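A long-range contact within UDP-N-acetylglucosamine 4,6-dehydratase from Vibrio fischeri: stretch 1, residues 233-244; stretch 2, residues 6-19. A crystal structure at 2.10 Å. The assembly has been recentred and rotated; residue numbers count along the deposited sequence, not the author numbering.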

# COMPACT_ATOMS: atom_id res chain seq x y z
N TYR A 233 2.80 -20.61 -14.34
CA TYR A 233 4.24 -20.43 -14.31
C TYR A 233 4.66 -19.42 -13.27
O TYR A 233 4.11 -18.31 -13.18
CB TYR A 233 4.74 -19.93 -15.65
CG TYR A 233 4.50 -20.86 -16.80
CD1 TYR A 233 5.10 -22.12 -16.83
CD2 TYR A 233 3.73 -20.47 -17.88
CE1 TYR A 233 4.91 -22.99 -17.93
CE2 TYR A 233 3.51 -21.32 -18.96
CZ TYR A 233 4.10 -22.58 -18.98
OH TYR A 233 3.87 -23.38 -20.03
N PHE A 234 5.70 -19.77 -12.52
CA PHE A 234 6.20 -18.96 -11.47
C PHE A 234 7.67 -18.58 -11.65
O PHE A 234 8.49 -19.39 -12.07
CB PHE A 234 6.06 -19.71 -10.15
CG PHE A 234 4.66 -19.88 -9.72
CD1 PHE A 234 4.06 -18.96 -8.87
CD2 PHE A 234 3.91 -20.98 -10.16
CE1 PHE A 234 2.75 -19.12 -8.48
CE2 PHE A 234 2.62 -21.13 -9.78
CZ PHE A 234 2.02 -20.22 -8.93
N VAL A 235 7.99 -17.35 -11.30
CA VAL A 235 9.37 -16.89 -11.23
C VAL A 235 9.63 -16.36 -9.85
O VAL A 235 8.71 -16.12 -9.09
CB VAL A 235 9.65 -15.77 -12.23
CG1 VAL A 235 9.56 -16.29 -13.64
CG2 VAL A 235 8.68 -14.59 -12.03
N THR A 236 10.92 -16.21 -9.53
CA THR A 236 11.37 -15.55 -8.32
C THR A 236 11.35 -14.01 -8.42
O THR A 236 11.48 -13.41 -9.51
CB THR A 236 12.81 -15.98 -7.93
OG1 THR A 236 13.72 -15.47 -8.90
CG2 THR A 236 12.93 -17.53 -7.88
N PRO A 237 11.22 -13.36 -7.26
CA PRO A 237 11.41 -11.93 -7.21
C PRO A 237 12.67 -11.48 -7.96
O PRO A 237 12.57 -10.59 -8.79
CB PRO A 237 11.52 -11.64 -5.71
CG PRO A 237 10.66 -12.69 -5.09
CD PRO A 237 10.94 -13.92 -5.92
N GLN A 238 13.83 -12.09 -7.70
CA GLN A 238 15.05 -11.63 -8.37
C GLN A 238 14.94 -11.72 -9.86
O GLN A 238 15.46 -10.88 -10.59
CB GLN A 238 16.27 -12.41 -7.94
CG GLN A 238 17.57 -11.96 -8.62
CD GLN A 238 18.80 -12.49 -7.89
OE1 GLN A 238 18.78 -12.62 -6.67
NE2 GLN A 238 19.86 -12.78 -8.63
N GLU A 239 14.27 -12.75 -10.33
CA GLU A 239 14.08 -12.94 -11.75
C GLU A 239 13.24 -11.81 -12.31
O GLU A 239 13.53 -11.31 -13.41
CB GLU A 239 13.44 -14.30 -12.00
CG GLU A 239 14.46 -15.39 -11.79
CD GLU A 239 13.93 -16.79 -11.96
OE1 GLU A 239 12.71 -17.01 -11.83
OE2 GLU A 239 14.78 -17.67 -12.23
N SER A 240 12.23 -11.38 -11.55
CA SER A 240 11.39 -10.23 -11.97
C SER A 240 12.20 -8.96 -12.06
O SER A 240 12.08 -8.16 -12.99
CB SER A 240 10.13 -10.05 -11.10
OG SER A 240 10.41 -9.67 -9.78
N GLY A 241 13.07 -8.79 -11.11
CA GLY A 241 13.93 -7.64 -11.07
C GLY A 241 14.92 -7.65 -12.19
O GLY A 241 15.21 -6.61 -12.78
N GLU A 242 15.44 -8.83 -12.52
CA GLU A 242 16.42 -8.94 -13.60
C GLU A 242 15.80 -8.64 -14.96
O GLU A 242 16.41 -7.99 -15.79
CB GLU A 242 17.08 -10.30 -13.58
CG GLU A 242 18.11 -10.43 -12.48
CD GLU A 242 18.67 -11.87 -12.32
OE1 GLU A 242 17.98 -12.86 -12.69
OE2 GLU A 242 19.80 -12.01 -11.79
N LEU A 243 14.58 -9.11 -15.17
CA LEU A 243 13.85 -8.84 -16.37
C LEU A 243 13.53 -7.35 -16.54
O LEU A 243 13.74 -6.83 -17.61
CB LEU A 243 12.56 -9.66 -16.39
CG LEU A 243 11.67 -9.56 -17.61
CD1 LEU A 243 12.36 -10.17 -18.79
CD2 LEU A 243 10.35 -10.34 -17.37
N CYS A 244 13.03 -6.68 -15.49
CA CYS A 244 12.89 -5.20 -15.51
C CYS A 244 14.16 -4.46 -15.97
O CYS A 244 14.09 -3.56 -16.79
CB CYS A 244 12.51 -4.66 -14.12
SG CYS A 244 10.84 -5.09 -13.63
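Stretch 2 (6-19) SILSLIGRDTELFH

A carboxylate near the first turn of a helix can organise a loop that arrives from a distant part of the chain, and the dehydratase offers a compact example. In stretch 1 a strand that includes Phe-234 and Val-235 leads through the N-cap Thr-236 into a helix that begins at Pro-237. Stretch 2, at least 218 residues away in sequence at every point of contact, starts with one short helix, Ile-7 to Leu-10. It leaves helical conformation at Ile-11, turns through Gly-12 with positive phi, and continues as an irregular segment to Phe-18, itself the N-cap of another helix. The alpha-carbon register places Ile-7 against Thr-236, Ile-11 against Phe-234 and Leu-17 against Glu-239. The first segment of stretch 2 therefore passes back from the N-cap to the strand, and the chain then returns along the helix. Together the two stretches bury 661 Å².

Glu-239, which has 82 Å² covered, is the polar centre. Its CA-to-CB bond points sideways, but with chi1 m and chi2 t the carboxylate comes nearer to stretch 2. Arg-13 NH2 donates to Glu-239 OE1 at 2.8 Å, forming a salt bridge, and also to the backbone oxygen Phe-234 O at 3.0 Å; both acceptors lie near the guanidinium plane, so one nitrogen ties the strand to the helix. The backbone takes part as well: Leu-17 N donates to Glu-239 OE2 at 2.6 Å. Within stretch 1 the same residue is held by reciprocal capping-box bonds, Thr-236 N to Glu-239 OE1 at 3.0 Å and Glu-239 N to Thr-236 OG1 at 3.1 Å. The carboxylate thus serves its own helix start and the incoming loop at once.

Phe-18 has the largest covered area, 93 Å², and closes the contact farther along the helix. Its CE2 lies 3.3 Å from Glu-239 O, which meets the ring at its edge, and 4.0 Å from Leu-243 CB. Glu-16, with 62 Å² covered, brings a charge close to one of its own sign: Glu-16 OE1 and Glu-242 OE1 are 3.6 Å apart. A water bridges them, donating to Glu-16 OE1 at 2.9 Å and to Glu-242 OE1 at 2.6 Å while accepting from Phe-18 N at 3.1 Å.

Apolar packing completes the fit around the strand and N-cap. Ile-11 CG2 approaches Phe-234 CB at 3.4 Å, Leu-8 CD2 lies 3.7 Å from Thr-236 CG2, and Ile-7 CD1 rests 3.8 Å from Pro-237 CD.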

# COMPACT_ATOMS: atom_id res chain seq x y z
N SER A 6 15.70 -21.52 -2.47
CA SER A 6 14.56 -21.97 -1.61
C SER A 6 13.21 -21.67 -2.24
O SER A 6 12.37 -22.57 -2.36
CB SER A 6 14.62 -21.33 -0.24
OG SER A 6 13.78 -22.04 0.65
N ILE A 7 12.99 -20.42 -2.65
CA ILE A 7 11.82 -20.12 -3.47
C ILE A 7 11.87 -21.01 -4.72
O ILE A 7 10.86 -21.59 -5.11
CB ILE A 7 11.73 -18.62 -3.87
CG1 ILE A 7 11.59 -17.72 -2.63
CG2 ILE A 7 10.52 -18.40 -4.83
CD1 ILE A 7 11.35 -16.22 -2.92
N LEU A 8 13.05 -21.12 -5.33
CA LEU A 8 13.24 -21.97 -6.51
C LEU A 8 12.78 -23.38 -6.28
O LEU A 8 11.94 -23.90 -7.03
CB LEU A 8 14.71 -21.97 -6.96
CG LEU A 8 15.13 -20.78 -7.85
CD1 LEU A 8 16.63 -20.83 -8.15
CD2 LEU A 8 14.33 -20.76 -9.15
N SER A 9 13.30 -24.03 -5.25
CA SER A 9 12.85 -25.38 -4.95
C SER A 9 11.32 -25.42 -4.79
O SER A 9 10.70 -26.35 -5.25
CB SER A 9 13.57 -25.98 -3.73
OG SER A 9 13.63 -25.06 -2.65
N LEU A 10 10.71 -24.40 -4.20
CA LEU A 10 9.24 -24.37 -4.08
C LEU A 10 8.53 -24.32 -5.43
O LEU A 10 7.47 -24.91 -5.57
CB LEU A 10 8.75 -23.21 -3.22
CG LEU A 10 8.78 -23.49 -1.73
CD1 LEU A 10 8.27 -22.30 -0.99
CD2 LEU A 10 7.93 -24.72 -1.40
N ILE A 11 9.10 -23.65 -6.41
CA ILE A 11 8.43 -23.56 -7.71
C ILE A 11 8.99 -24.59 -8.68
O ILE A 11 8.99 -24.37 -9.91
CB ILE A 11 8.39 -22.11 -8.29
CG1 ILE A 11 9.79 -21.48 -8.38
CG2 ILE A 11 7.52 -21.25 -7.44
CD1 ILE A 11 9.83 -20.12 -9.08
N GLY A 12 9.45 -25.72 -8.15
CA GLY A 12 9.76 -26.90 -8.97
C GLY A 12 10.90 -26.72 -9.95
O GLY A 12 10.89 -27.33 -11.02
N ARG A 13 11.87 -25.89 -9.58
CA ARG A 13 13.04 -25.60 -10.39
C ARG A 13 14.24 -25.59 -9.47
O ARG A 13 14.09 -25.57 -8.26
CB ARG A 13 12.92 -24.21 -11.06
CG ARG A 13 12.07 -24.18 -12.32
CD ARG A 13 12.36 -22.91 -13.21
NE ARG A 13 11.65 -21.71 -12.75
CZ ARG A 13 12.24 -20.55 -12.44
NH1 ARG A 13 13.55 -20.38 -12.55
NH2 ARG A 13 11.49 -19.54 -12.03
N ASP A 14 15.44 -25.59 -10.03
CA ASP A 14 16.67 -25.60 -9.23
C ASP A 14 17.68 -24.54 -9.72
O ASP A 14 18.66 -24.24 -9.02
CB ASP A 14 17.20 -27.06 -9.20
CG ASP A 14 18.71 -27.17 -9.35
OD1 ASP A 14 19.47 -26.67 -8.47
OD2 ASP A 14 19.13 -27.80 -10.35
N THR A 15 17.39 -23.91 -10.86
CA THR A 15 18.30 -22.92 -11.46
C THR A 15 17.59 -21.62 -11.91
O THR A 15 16.43 -21.66 -12.34
CB THR A 15 18.97 -23.59 -12.65
OG1 THR A 15 20.07 -22.79 -13.10
CG2 THR A 15 17.95 -23.82 -13.79
N GLU A 16 18.29 -20.50 -11.81
CA GLU A 16 17.76 -19.20 -12.24
C GLU A 16 17.39 -19.23 -13.73
O GLU A 16 17.90 -20.06 -14.47
CB GLU A 16 18.73 -18.03 -11.93
CG GLU A 16 19.14 -17.92 -10.44
CD GLU A 16 19.06 -16.49 -9.80
OE1 GLU A 16 18.44 -15.51 -10.34
OE2 GLU A 16 19.62 -16.38 -8.67
N LEU A 17 16.45 -18.39 -14.13
CA LEU A 17 16.04 -18.28 -15.53
C LEU A 17 17.03 -17.60 -16.47
O LEU A 17 17.18 -18.03 -17.61
CB LEU A 17 14.72 -17.52 -15.66
CG LEU A 17 13.48 -18.33 -15.97
CD1 LEU A 17 13.25 -19.23 -14.82
CD2 LEU A 17 12.28 -17.42 -16.20
N PHE A 18 17.66 -16.52 -16.02
CA PHE A 18 18.41 -15.65 -16.94
C PHE A 18 19.93 -15.66 -16.70
O PHE A 18 20.65 -14.75 -17.12
CB PHE A 18 17.92 -14.24 -16.76
CG PHE A 18 16.45 -14.09 -16.85
CD1 PHE A 18 15.75 -14.58 -17.92
CD2 PHE A 18 15.76 -13.39 -15.88
CE1 PHE A 18 14.39 -14.41 -18.01
CE2 PHE A 18 14.40 -13.21 -15.97
CZ PHE A 18 13.71 -13.74 -17.02
N HIS A 19 20.40 -16.68 -16.01
CA HIS A 19 21.81 -16.80 -15.71
C HIS A 19 22.72 -16.54 -16.93
O HIS A 19 23.74 -15.85 -16.83
CB HIS A 19 22.08 -18.17 -15.07
CG HIS A 19 23.48 -18.32 -14.56
ND1 HIS A 19 24.45 -18.97 -15.28
CD2 HIS A 19 24.08 -17.84 -13.45
CE1 HIS A 19 25.59 -18.92 -14.61
NE2 HIS A 19 25.39 -18.24 -13.50
O HOH W 1 18.37 -15.35 -13.26